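3-phosphoshikimate 1-carboxyvinyltransferase (Streptomyces sviceus, PDB 7M0O) probably catalyses transfer of the enolpyruvyl group of phosphoenolpyruvate to shikimate-3-phosphate, a late step of chorismate biosynthesis, and is known as a glyphosate-tolerant EPSP synthase. Local coordinates at residues E41-R45 with L46-V50; P165-R168 with Q169-I173; E185-L188 with A189-A193. All coordinates share one frame; numbering follows the deposited sequence.

All three contacts are local and follow one another along the chain; none nests in another or crosses it. Interaction 1 comes first. It closes the turn by which helix 34-45 ends and the chain heads for strand 50-52. Interaction 2 closes a similar short connection, from helix 155-163 into strand 171-174. Interaction 3 closes no loop, because both its segments are turns of helix 182-193. Interactions 2 and 3 touch: Pro165 CG packs on Met191 CE at 4.0 Å, so the 165-173 turn leans on that helix. Interaction 1 stands apart, its centre about 24 Å from each of the other two centres.

Interaction 1. Residues E41-R45 with L46-V50; sequences EGLVR and LGYRV
Leu43 and Tyr48 meet across the end of helix 34-45 through both backbone and side chain. The backbone bonds form a Schellman motif. Tyr48 N donates to Leu43 O at 2.9 Å, and Gly47 N donates to Val44 O at 3.0 Å. The second bond is the less regular one, since Gly47 N sits well above the carbonyl plane of Val44. Just before them, Leu46 N still makes a helical bond to Gly42 O at 3.0 Å. Gly47 takes the positive phi (94°) that turns the chain out of the helix. With these backbone angles, any side chain would collide with the carbonyl O of Leu46.

The aromatic contact is a CH-pi interaction. Leu43 CD2 lies over one face of the Tyr48 ring, 3.9 Å from the centroid and only 14° off the ring normal. Tyr48 CG stands anti to its carbonyl carbon (chi1 -62°), which brings the ring back alongside the last helical turn. In the ring plane, Leu46 CB lies at the edge.

The aliphatic contacts involve Val50. Its CG2 touches Leu43 CB at 4.0 Å, and its CB touches Val44 CG2 at the same distance. The two valine side chains run at a slant to each other.

One water bridges two carbonyls of the turn. It donates to Tyr48 O at 2.8 Å and, weakly, to Val44 O.

Around this turn, Leu43 and Tyr48 both pack on Ala19 of helix 8-20, and Leu46 and Tyr48 rest on Pro66. Arg49 pairs with Asp60 through its backbone and by a salt bridge. The motif thus ends helix 34-45 and delivers the chain to strand 50-52, an outermost strand of its sheet, beside strand 56-60.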
loop_
_atom_site.group_PDB
_atom_site.type_symbol
_atom_site.label_atom_id
_atom_site.label_comp_id
_atom_site.label_asym_id
_atom_site.label_seq_id
_atom_site.Cartn_x
_atom_site.Cartn_y
_atom_site.Cartn_z
ATOM N N GLU A 41 10.364 -15.968 -6.517
ATOM C CA GLU A 41 10.553 -17.177 -7.318
ATOM C C GLU A 41 10.795 -16.844 -8.787
ATOM O O GLU A 41 11.611 -17.492 -9.454
ATOM C CB GLU A 41 9.338 -18.104 -7.211
ATOM C CG GLU A 41 9.015 -18.646 -5.810
ATOM C CD GLU A 41 7.708 -19.450 -5.780
ATOM O OE1 GLU A 41 7.262 -19.912 -6.853
ATOM O OE2 GLU A 41 7.117 -19.611 -4.686
ATOM N N GLY A 42 10.056 -15.869 -9.318
ATOM C CA GLY A 42 10.243 -15.476 -10.704
ATOM C C GLY A 42 11.615 -14.889 -10.940
ATOM O O GLY A 42 12.252 -15.171 -11.957
ATOM N N LEU A 43 12.092 -14.071 -9.997
ATOM C CA LEU A 43 13.446 -13.528 -10.094
ATOM C C LEU A 43 14.485 -14.638 -10.140
ATOM O O LEU A 43 15.449 -14.568 -10.906
ATOM C CB LEU A 43 13.721 -12.601 -8.908
ATOM C CG LEU A 43 13.031 -11.234 -8.951
ATOM C CD1 LEU A 43 13.375 -10.453 -7.702
ATOM C CD2 LEU A 43 13.474 -10.455 -10.212
ATOM N N VAL A 44 14.319 -15.668 -9.313
ATOM C CA VAL A 44 15.294 -16.749 -9.327
ATOM C C VAL A 44 15.251 -17.482 -10.659
ATOM O O VAL A 44 16.294 -17.829 -11.218
ATOM C CB VAL A 44 15.063 -17.691 -8.133
ATOM C CG1 VAL A 44 15.929 -18.922 -8.279
ATOM C CG2 VAL A 44 15.392 -16.955 -6.839
ATOM N N ARG A 45 14.050 -17.687 -11.209
ATOM C CA ARG A 45 13.930 -18.339 -12.508
ATOM C C ARG A 45 14.615 -17.531 -13.602
ATOM O O ARG A 45 15.198 -18.103 -14.536
ATOM C CB ARG A 45 12.452 -18.566 -12.838
ATOM C CG ARG A 45 12.237 -19.507 -13.996
ATOM C CD ARG A 45 10.971 -20.309 -13.816
ATOM N NE ARG A 45 11.044 -21.255 -12.709
ATOM C CZ ARG A 45 11.398 -22.531 -12.835
ATOM N NH1 ARG A 45 11.726 -23.020 -14.029
ATOM N NH2 ARG A 45 11.428 -23.316 -11.766
ATOM N N LEU A 46 14.574 -16.206 -13.494
ATOM C CA LEU A 46 15.223 -15.321 -14.459
ATOM C C LEU A 46 16.724 -15.202 -14.237
ATOM O O LEU A 46 17.395 -14.506 -15.007
ATOM C CB LEU A 46 14.566 -13.933 -14.417
ATOM C CG LEU A 46 13.138 -13.839 -14.995
ATOM C CD1 LEU A 46 12.467 -12.518 -14.626
ATOM C CD2 LEU A 46 13.120 -14.065 -16.521
ATOM N N GLY A 47 17.271 -15.855 -13.214
ATOM C CA GLY A 47 18.700 -15.845 -12.992
ATOM C C GLY A 47 19.212 -14.797 -12.036
ATOM O O GLY A 47 20.422 -14.541 -12.017
ATOM N N TYR A 48 18.338 -14.160 -11.267
ATOM C CA TYR A 48 18.779 -13.284 -10.196
ATOM C C TYR A 48 19.077 -14.095 -8.938
ATOM O O TYR A 48 18.453 -15.125 -8.674
ATOM C CB TYR A 48 17.712 -12.231 -9.871
ATOM C CG TYR A 48 17.334 -11.254 -10.976
ATOM C CD1 TYR A 48 16.566 -11.657 -12.063
ATOM C CD2 TYR A 48 17.681 -9.914 -10.888
ATOM C CE1 TYR A 48 16.186 -10.767 -13.058
ATOM C CE2 TYR A 48 17.311 -9.006 -11.882
ATOM C CZ TYR A 48 16.561 -9.444 -12.966
ATOM O OH TYR A 48 16.167 -8.571 -13.960
ATOM N N ARG A 49 20.045 -13.619 -8.164
ATOM C CA ARG A 49 20.381 -14.225 -6.881
ATOM C C ARG A 49 19.551 -13.556 -5.796
ATOM O O ARG A 49 19.670 -12.345 -5.587
ATOM C CB ARG A 49 21.865 -14.058 -6.570
ATOM C CG ARG A 49 22.805 -14.728 -7.558
ATOM C CD ARG A 49 24.234 -14.640 -7.043
ATOM N NE ARG A 49 24.351 -15.190 -5.687
ATOM C CZ ARG A 49 24.578 -14.467 -4.587
ATOM N NH1 ARG A 49 24.718 -13.150 -4.664
ATOM N NH2 ARG A 49 24.674 -15.065 -3.402
ATOM N N VAL A 50 18.733 -14.340 -5.098
ATOM C CA VAL A 50 17.851 -13.841 -4.047
ATOM C C VAL A 50 18.100 -14.670 -2.796
ATOM O O VAL A 50 17.849 -15.881 -2.791
ATOM C CB VAL A 50 16.368 -13.911 -4.456
ATOM C CG1 VAL A 50 15.466 -13.455 -3.303
ATOM C CG2 VAL A 50 16.119 -13.074 -5.725
HETATM O O HOH W 1 19.267 -17.662 -9.565
#

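Interaction 2. Residues P165-R168 with Q169-I173; sequences PLTR and QGLRI
Thr167 OG1 has two partners. It receives a weak hydrogen bond from Gly170 N at 2.8 Å, bent to 121° at the hydrogen, and it gives its own proton to Gly164 O. Residues Thr167 to Gly170 form a type I beta turn, with the end CA atoms 5.3 Å apart. The turn lies in a beta-alpha-beta crossover that runs from strand 144-147 through helix 155-163 to strand 171-174.

The hydroxyl takes the cramped site between the backbone N and the carbonyl carbon (chi1 73°), and this aims it across the turn. Gly170 follows with a positive phi of 83°, where a CB would strike the carbonyl O of Gln169.

Gln169 is bent at its second torsion, and its amide folds back over the preceding peptide, CD 3.5 Å from Arg168 O. Outside the turn, one carboxylate ties down both long side chains: Glu142 forms a salt bridge with Arg168 NE and accepts a hydrogen bond from Gln169 NE2.

Replacing Thr167 by valine would remove the hydroxyl, and this would probably leave Gly170 N and Gly164 O without that partner and the turn less firmly closed.

The methyl branch of Thr167 faces the incoming strand: CG2 meets Leu171 CG at 3.9 Å, with the two side chains crossing at about a right angle.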
loop_
_atom_site.group_PDB
_atom_site.type_symbol
_atom_site.label_atom_id
_atom_site.label_comp_id
_atom_site.label_asym_id
_atom_site.label_seq_id
_atom_site.Cartn_x
_atom_site.Cartn_y
_atom_site.Cartn_z
ATOM N N PRO A 165 14.964 4.508 -15.604
ATOM C CA PRO A 165 16.437 4.521 -15.506
ATOM C C PRO A 165 17.105 3.308 -16.131
ATOM O O PRO A 165 18.330 3.329 -16.311
ATOM C CB PRO A 165 16.694 4.586 -13.988
ATOM C CG PRO A 165 15.365 5.098 -13.391
ATOM C CD PRO A 165 14.323 4.467 -14.276
ATOM N N LEU A 166 16.357 2.248 -16.452
ATOM C CA LEU A 166 16.919 1.114 -17.182
ATOM C C LEU A 166 16.964 1.346 -18.684
ATOM O O LEU A 166 17.615 0.572 -19.385
ATOM C CB LEU A 166 16.118 -0.161 -16.900
ATOM C CG LEU A 166 15.815 -0.355 -15.419
ATOM C CD1 LEU A 166 15.020 -1.651 -15.192
ATOM C CD2 LEU A 166 17.098 -0.380 -14.606
ATOM N N THR A 167 16.282 2.370 -19.186
ATOM C CA THR A 167 16.278 2.645 -20.612
ATOM C C THR A 167 17.571 3.352 -21.011
ATOM O O THR A 167 18.310 3.887 -20.176
ATOM C CB THR A 167 15.073 3.500 -20.992
ATOM O OG1 THR A 167 15.282 4.842 -20.531
ATOM C CG2 THR A 167 13.796 2.932 -20.384
ATOM N N ARG A 168 17.853 3.336 -22.317
ATOM C CA ARG A 168 19.122 3.887 -22.773
ATOM C C ARG A 168 19.129 5.409 -22.744
ATOM O O ARG A 168 20.175 6.007 -22.470
ATOM C CB ARG A 168 19.440 3.349 -24.169
ATOM C CG ARG A 168 19.466 1.832 -24.184
ATOM C CD ARG A 168 20.051 1.265 -25.468
ATOM N NE ARG A 168 19.057 1.093 -26.530
ATOM C CZ ARG A 168 18.318 0.003 -26.731
ATOM N NH1 ARG A 168 18.423 -1.059 -25.935
ATOM N NH2 ARG A 168 17.467 -0.032 -27.748
ATOM N N GLN A 169 17.984 6.049 -23.005
ATOM C CA GLN A 169 17.916 7.503 -23.086
ATOM C C GLN A 169 17.040 8.140 -22.016
ATOM O O GLN A 169 16.870 9.363 -22.033
ATOM C CB GLN A 169 17.403 7.952 -24.466
ATOM C CG GLN A 169 18.140 7.335 -25.672
ATOM C CD GLN A 169 19.640 7.511 -25.594
ATOM O OE1 GLN A 169 20.141 8.454 -24.968
ATOM N NE2 GLN A 169 20.380 6.587 -26.221
ATOM N N GLY A 170 16.484 7.358 -21.086
ATOM C CA GLY A 170 15.500 7.869 -20.153
ATOM C C GLY A 170 14.110 7.886 -20.763
ATOM O O GLY A 170 13.901 7.581 -21.939
ATOM N N LEU A 171 13.130 8.246 -19.937
ATOM C CA LEU A 171 11.747 8.315 -20.382
ATOM C C LEU A 171 11.155 9.700 -20.145
ATOM O O LEU A 171 11.543 10.421 -19.213
ATOM C CB LEU A 171 10.877 7.251 -19.666
ATOM C CG LEU A 171 11.162 5.808 -20.096
ATOM C CD1 LEU A 171 10.281 4.854 -19.256
ATOM C CD2 LEU A 171 10.882 5.619 -21.580
ATOM N N ARG A 172 10.215 10.062 -21.014
ATOM C CA ARG A 172 9.326 11.207 -20.833
ATOM C C ARG A 172 7.903 10.654 -20.906
ATOM O O ARG A 172 7.359 10.472 -22.000
ATOM C CB ARG A 172 9.583 12.283 -21.891
ATOM C CG ARG A 172 10.852 13.093 -21.687
ATOM C CD ARG A 172 10.959 14.209 -22.734
ATOM N NE ARG A 172 9.973 15.270 -22.510
ATOM C CZ ARG A 172 10.220 16.397 -21.847
ATOM N NH1 ARG A 172 11.425 16.619 -21.330
ATOM N NH2 ARG A 172 9.257 17.304 -21.700
ATOM N N ILE A 173 7.309 10.379 -19.742
ATOM C CA ILE A 173 6.012 9.718 -19.633
ATOM C C ILE A 173 4.918 10.776 -19.533
ATOM O O ILE A 173 4.815 11.483 -18.525
ATOM C CB ILE A 173 5.967 8.776 -18.419
ATOM C CG1 ILE A 173 7.147 7.801 -18.459
ATOM C CG2 ILE A 173 4.620 8.055 -18.356
ATOM C CD1 ILE A 173 7.496 7.142 -17.097
#

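Interaction 3. Residues E185-L188 with A189-A193; sequences EITL and AMMRA
The guanidinium of Arg192 meets the carboxylate of Glu185 edge to edge, their planes only 11° apart. Arg192 NH2 bonds Glu185 OE1 at 2.7 Å in a salt bridge, nearly in the guanidinium plane and almost along the C-O axis of OE1. Over one face of the guanidinium, Leu188 O lies above the centre, 3.8 Å from the plane, and Ala189 N lies nearer the rim. A water joins Glu185 OE2 to Arg192 NH1 and closes the pair into a ring. Glu185 reaches forward because CG is anti to the backbone N (chi1 -168°), though its chi2 of 27° is not staggered.

The backbone bonds are regular i to i+4, such as Met191 N to Thr187 O at 3.0 Å. Beside them, Ile186 CG2 touches Met190 SD at 4.0 Å, and Thr187 CG2 touches Met191 SD at the same distance.

Met190 packs on helix 8-20 and Met191 on helix 155-163. Thr187 OG1 bonds Arg13 NE, and Arg13 is predicted to bind 3-phosphoshikimate. This is an amphipathic alpha-helix: an i to i+7 salt bridge spans two turns on one side, and another side backs the probable substrate site.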
loop_
_atom_site.group_PDB
_atom_site.type_symbol
_atom_site.label_atom_id
_atom_site.label_comp_id
_atom_site.label_asym_id
_atom_site.label_seq_id
_atom_site.Cartn_x
_atom_site.Cartn_y
_atom_site.Cartn_z
ATOM N N GLU A 185 3.702 9.775 -5.570
ATOM C CA GLU A 185 4.755 10.404 -4.774
ATOM C C GLU A 185 5.576 9.369 -4.012
ATOM O O GLU A 185 6.780 9.568 -3.817
ATOM C CB GLU A 185 4.178 11.429 -3.795
ATOM C CG GLU A 185 5.243 12.338 -3.145
ATOM C CD GLU A 185 6.496 12.541 -4.004
ATOM O OE1 GLU A 185 7.605 12.150 -3.561
ATOM O OE2 GLU A 185 6.383 13.127 -5.108
ATOM N N ILE A 186 4.949 8.272 -3.575
ATOM C CA ILE A 186 5.697 7.189 -2.933
ATOM C C ILE A 186 6.674 6.554 -3.918
ATOM O O ILE A 186 7.825 6.256 -3.563
ATOM C CB ILE A 186 4.729 6.147 -2.343
ATOM C CG1 ILE A 186 3.922 6.779 -1.205
ATOM C CG2 ILE A 186 5.479 4.881 -1.858
ATOM C CD1 ILE A 186 2.785 5.912 -0.759
ATOM N N THR A 187 6.241 6.335 -5.167
ATOM C CA THR A 187 7.150 5.752 -6.152
ATOM C C THR A 187 8.354 6.660 -6.379
ATOM O O THR A 187 9.498 6.191 -6.428
ATOM C CB THR A 187 6.432 5.489 -7.475
ATOM O OG1 THR A 187 5.347 4.574 -7.284
ATOM C CG2 THR A 187 7.403 4.897 -8.501
ATOM N N LEU A 188 8.124 7.972 -6.477
ATOM C CA LEU A 188 9.240 8.872 -6.738
ATOM C C LEU A 188 10.197 8.932 -5.554
ATOM O O LEU A 188 11.415 8.994 -5.741
ATOM C CB LEU A 188 8.725 10.266 -7.093
ATOM C CG LEU A 188 7.838 10.344 -8.338
ATOM C CD1 LEU A 188 7.588 11.791 -8.730
ATOM C CD2 LEU A 188 8.449 9.592 -9.504
ATOM N N ALA A 189 9.670 8.904 -4.325
ATOM C CA ALA A 189 10.544 8.937 -3.160
ATOM C C ALA A 189 11.396 7.674 -3.068
ATOM O O ALA A 189 12.566 7.731 -2.660
ATOM C CB ALA A 189 9.718 9.121 -1.889
ATOM N N MET A 190 10.825 6.521 -3.423
ATOM C CA MET A 190 11.601 5.285 -3.373
ATOM C C MET A 190 12.691 5.287 -4.439
ATOM O O MET A 190 13.828 4.866 -4.184
ATOM C CB MET A 190 10.673 4.076 -3.515
ATOM C CG MET A 190 9.699 3.919 -2.328
ATOM S SD MET A 190 8.653 2.454 -2.404
ATOM C CE MET A 190 9.895 1.158 -2.247
ATOM N N MET A 191 12.372 5.783 -5.638
ATOM C CA MET A 191 13.398 5.919 -6.664
ATOM C C MET A 191 14.529 6.833 -6.193
ATOM O O MET A 191 15.703 6.584 -6.502
ATOM C CB MET A 191 12.766 6.421 -7.967
ATOM C CG MET A 191 11.808 5.410 -8.650
ATOM S SD MET A 191 10.908 6.077 -10.072
ATOM C CE MET A 191 12.269 6.339 -11.222
ATOM N N ARG A 192 14.201 7.874 -5.407
ATOM C CA ARG A 192 15.240 8.754 -4.863
ATOM C C ARG A 192 16.131 8.007 -3.883
ATOM O O ARG A 192 17.352 8.210 -3.870
ATOM C CB ARG A 192 14.618 9.986 -4.192
ATOM C CG ARG A 192 14.106 11.044 -5.158
ATOM C CD ARG A 192 13.789 12.369 -4.455
ATOM N NE ARG A 192 12.563 12.292 -3.663
ATOM C CZ ARG A 192 11.347 12.566 -4.130
ATOM N NH1 ARG A 192 11.185 12.933 -5.396
ATOM N NH2 ARG A 192 10.290 12.470 -3.334
ATOM N N ALA A 193 15.548 7.121 -3.065
ATOM C CA ALA A 193 16.355 6.309 -2.161
ATOM C C ALA A 193 17.299 5.385 -2.918
ATOM O O ALA A 193 18.340 4.991 -2.379
ATOM C CB ALA A 193 15.454 5.496 -1.228
HETATM O O HOH W 2 8.410 14.439 -5.807
#